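Long-range contact in uric acid degradation bifunctional protein TTL (Arabidopsis thaliana, PDB 2Q37), which catalyses the last two steps of urate degradation, hydrolysing 5-hydroxyisourate to OHCU and decarboxylating OHCU stereoselectively to (S)-allantoin: residues A[74-78]-A[166-170]. Sequence-based numbering, arbitrary orientation.
With 3AL (1-[(4S)-2,5-dioxoimidazolidin-4-yl]urea), chain B.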
ATOM      1  N   ALA A  74      10.802  -2.768  -2.442  1.00 35.62           N
ATOM      2  CA  ALA A  74      11.907  -1.836  -2.553  1.00 34.49           C
ATOM      3  C   ALA A  74      12.298  -1.163  -1.241  1.00 35.42           C
ATOM      4  O   ALA A  74      13.488  -0.920  -1.019  1.00 34.99           O
ATOM      5  CB  ALA A  74      11.609  -0.791  -3.615  1.00 32.59           C
ATOM      6  N   PHE A  75      11.322  -0.869  -0.375  1.00 35.72           N
ATOM      7  CA  PHE A  75      11.625  -0.205   0.894  1.00 35.86           C
ATOM      8  C   PHE A  75      12.444  -1.142   1.774  1.00 37.94           C
ATOM      9  O   PHE A  75      13.442  -0.739   2.400  1.00 39.01           O
ATOM     10  CB  PHE A  75      10.352   0.184   1.672  1.00 31.95           C
ATOM     11  CG  PHE A  75       9.395   1.061   0.915  1.00 31.35           C
ATOM     12  CD1 PHE A  75       9.835   1.918  -0.094  1.00 28.78           C
ATOM     13  CD2 PHE A  75       8.038   1.071   1.259  1.00 28.69           C
ATOM     14  CE1 PHE A  75       8.927   2.777  -0.743  1.00 29.05           C
ATOM     15  CE2 PHE A  75       7.133   1.918   0.618  1.00 27.60           C
ATOM     16  CZ  PHE A  75       7.574   2.775  -0.382  1.00 26.74           C
ATOM     17  N   SER A  76      12.002  -2.394   1.821  1.00 36.82           N
ATOM     18  CA  SER A  76      12.650  -3.410   2.629  1.00 37.61           C
ATOM     19  C   SER A  76      14.127  -3.599   2.280  1.00 37.95           C
ATOM     20  O   SER A  76      14.918  -3.992   3.132  1.00 38.81           O
ATOM     21  CB  SER A  76      11.923  -4.747   2.466  1.00 37.80           C
ATOM     22  OG  SER A  76      12.158  -5.294   1.176  1.00 37.70           O
ATOM     23  N   ALA A  77      14.504  -3.312   1.038  1.00 36.49           N
ATOM     24  CA  ALA A  77      15.891  -3.496   0.621  1.00 35.90           C
ATOM     25  C   ALA A  77      16.891  -2.562   1.300  1.00 37.06           C
ATOM     26  O   ALA A  77      18.112  -2.745   1.171  1.00 38.64           O
ATOM     27  CB  ALA A  77      16.002  -3.344  -0.884  1.00 31.71           C
ATOM     28  N   HIS A  78      16.395  -1.567   2.022  1.00 35.80           N
ATOM     29  CA  HIS A  78      17.303  -0.620   2.654  1.00 35.81           C
ATOM     30  C   HIS A  78      17.570  -0.869   4.113  1.00 34.71           C
ATOM     31  O   HIS A  78      16.786  -1.504   4.812  1.00 34.92           O
ATOM     32  CB  HIS A  78      16.767   0.817   2.580  1.00 34.31           C
ATOM     33  CG  HIS A  78      16.513   1.315   1.195  1.00 35.00           C
ATOM     34  ND1 HIS A  78      17.522   1.751   0.364  1.00 35.95           N
ATOM     35  CD2 HIS A  78      15.355   1.514   0.523  1.00 35.18           C
ATOM     36  CE1 HIS A  78      16.997   2.206  -0.760  1.00 35.94           C
ATOM     37  NE2 HIS A  78      15.683   2.074  -0.689  1.00 36.97           N
ATOM     38  N   GLN A 166      11.981   7.214  -1.725  1.00 32.88           N
ATOM     39  CA  GLN A 166      12.612   6.104  -2.426  1.00 32.30           C
ATOM     40  C   GLN A 166      13.005   6.529  -3.832  1.00 33.22           C
ATOM     41  O   GLN A 166      14.074   6.177  -4.323  1.00 33.05           O
ATOM     42  CB  GLN A 166      11.631   4.929  -2.478  1.00 31.32           C
ATOM     43  CG  GLN A 166      11.928   3.845  -3.467  1.00 30.83           C
ATOM     44  CD  GLN A 166      13.184   3.079  -3.127  1.00 35.57           C
ATOM     45  OE1 GLN A 166      13.403   2.683  -1.980  1.00 32.09           O
ATOM     46  NE2 GLN A 166      14.023   2.853  -4.136  1.00 38.02           N
HETATM   47  N   MSE A 167      12.140   7.291  -4.481  1.00 33.94           N
HETATM   48  CA  MSE A 167      12.424   7.727  -5.834  1.00 35.25           C
HETATM   49  C   MSE A 167      13.589   8.694  -5.836  1.00 34.09           C
HETATM   50  O   MSE A 167      14.413   8.665  -6.742  1.00 35.46           O
HETATM   51  CB  MSE A 167      11.203   8.394  -6.457  1.00 39.74           C
HETATM   52  CG  MSE A 167      11.383   8.736  -7.923  1.00 46.22           C
HETATM   53 SE   MSE A 167      11.667   7.172  -9.060  1.00 60.43          SE
HETATM   54  CE  MSE A 167      13.498   7.554  -9.679  1.00 55.48           C
ATOM     55  N   LYS A 168      13.660   9.562  -4.833  1.00 31.54           N
ATOM     56  CA  LYS A 168      14.777  10.493  -4.773  1.00 31.85           C
ATOM     57  C   LYS A 168      16.105   9.719  -4.632  1.00 31.50           C
ATOM     58  O   LYS A 168      17.092  10.053  -5.277  1.00 32.92           O
ATOM     59  CB  LYS A 168      14.620  11.469  -3.601  1.00 30.98           C
ATOM     60  CG  LYS A 168      13.478  12.473  -3.753  1.00 32.77           C
ATOM     61  CD  LYS A 168      13.615  13.584  -2.720  1.00 34.24           C
ATOM     62  CE  LYS A 168      12.358  13.747  -1.903  1.00 35.93           C
ATOM     63  NZ  LYS A 168      12.523  14.782  -0.841  1.00 38.62           N
ATOM     64  N   ILE A 169      16.110   8.685  -3.796  1.00 29.48           N
ATOM     65  CA  ILE A 169      17.293   7.869  -3.563  1.00 28.65           C
ATOM     66  C   ILE A 169      17.733   7.225  -4.873  1.00 30.57           C
ATOM     67  O   ILE A 169      18.923   7.178  -5.199  1.00 28.79           O
ATOM     68  CB  ILE A 169      16.992   6.738  -2.561  1.00 25.29           C
ATOM     69  CG1 ILE A 169      16.772   7.324  -1.168  1.00 23.70           C
ATOM     70  CG2 ILE A 169      18.132   5.715  -2.578  1.00 25.26           C
ATOM     71  CD1 ILE A 169      16.188   6.353  -0.160  1.00 20.24           C
ATOM     72  N   THR A 170      16.741   6.724  -5.601  1.00 30.31           N
ATOM     73  CA  THR A 170      16.953   6.070  -6.860  1.00 31.50           C
ATOM     74  C   THR A 170      17.535   7.049  -7.858  1.00 34.15           C
ATOM     75  O   THR A 170      18.497   6.711  -8.539  1.00 33.85           O
ATOM     76  CB  THR A 170      15.634   5.459  -7.361  1.00 32.32           C
ATOM     77  OG1 THR A 170      15.351   4.282  -6.590  1.00 32.95           O
ATOM     78  CG2 THR A 170      15.711   5.094  -8.827  1.00 30.66           C
TER
HETATM   79  C4  3AL B 200      17.785   4.537   2.807  1.00 34.92           C
HETATM   80  C5  3AL B 200      19.041   4.045   2.286  1.00 34.46           C
HETATM   81  O5  3AL B 200      19.562   2.962   2.215  1.00 37.63           O
HETATM   82  N7  3AL B 200      19.783   5.115   1.748  1.00 36.27           N
HETATM   83  C8  3AL B 200      19.006   6.246   1.946  1.00 36.27           C
HETATM   84  O8  3AL B 200      19.362   7.362   1.589  1.00 34.99           O
HETATM   85  N9  3AL B 200      17.806   5.939   2.585  1.00 36.03           N
HETATM   86  N3  3AL B 200      17.571   4.101   4.186  1.00 32.20           N
HETATM   87  C2  3AL B 200      16.301   4.526   4.813  1.00 28.33           C
HETATM   88  N1  3AL B 200      16.124   4.145   5.945  1.00 30.29           N
HETATM   89  O2  3AL B 200      15.454   5.263   4.120  1.00 26.49           O
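Q166, on helix 155-178, reaches across to segment 74-78, on helix 68-76 and the loop after it, and bonds to H78, and its side chain can be followed atom by atom. CB lies at the edge of the F75 ring, near its plane, with Q166 CB 3.9 Å from F75 CE1. CG stands anti to the backbone N (chi1 163°) and the chain then bends at chi2, which carries the amide past that ring toward the imidazole; Q166 CD sits 4.2 Å from A74 CB. At the tip, OE1 accepts the hydrogen bond from H78 NE2, with 2.7 Å between H78 NE2 and Q166 OE1 and an N-H...O angle of 152°. The oxygen lies almost in the imidazole plane, whereas the donor is tilted 18° from the carbonyl plane. The other amide atom, NE2, turns back along its own helix to T170 OG1 in a weak hydrogen bond consistent with this rotation of the amide; T170 OG1 also bonds to C33 O. About one turn further along the same helix, I169 CG2 approaches H78 CE1 obliquely at 4.1 Å, while I169 CD1 comes 3.2 Å from N9 of the bound (S)-allantoin. With one imidazole nitrogen committed to Q166, the other, H78 ND1, makes a weak hydrogen bond to O5 of the ligand at 3.0 Å. A leucine in place of H78 has no ring nitrogen, so Q166 OE1 would probably be left without its donor and the ligand without the weak bond to O5 and the proton donor. W62 of helix 51-64 touches both A74 and Q166. This is the decarboxylase active site of the all-helical N-terminal domain: Q166 is a second-shell residue likely to fix the imidazole of H78, the proton donor, while E100 and the backbone of P79, F131, I133 and A135 complete the hydrogen bonding to (S)-allantoin.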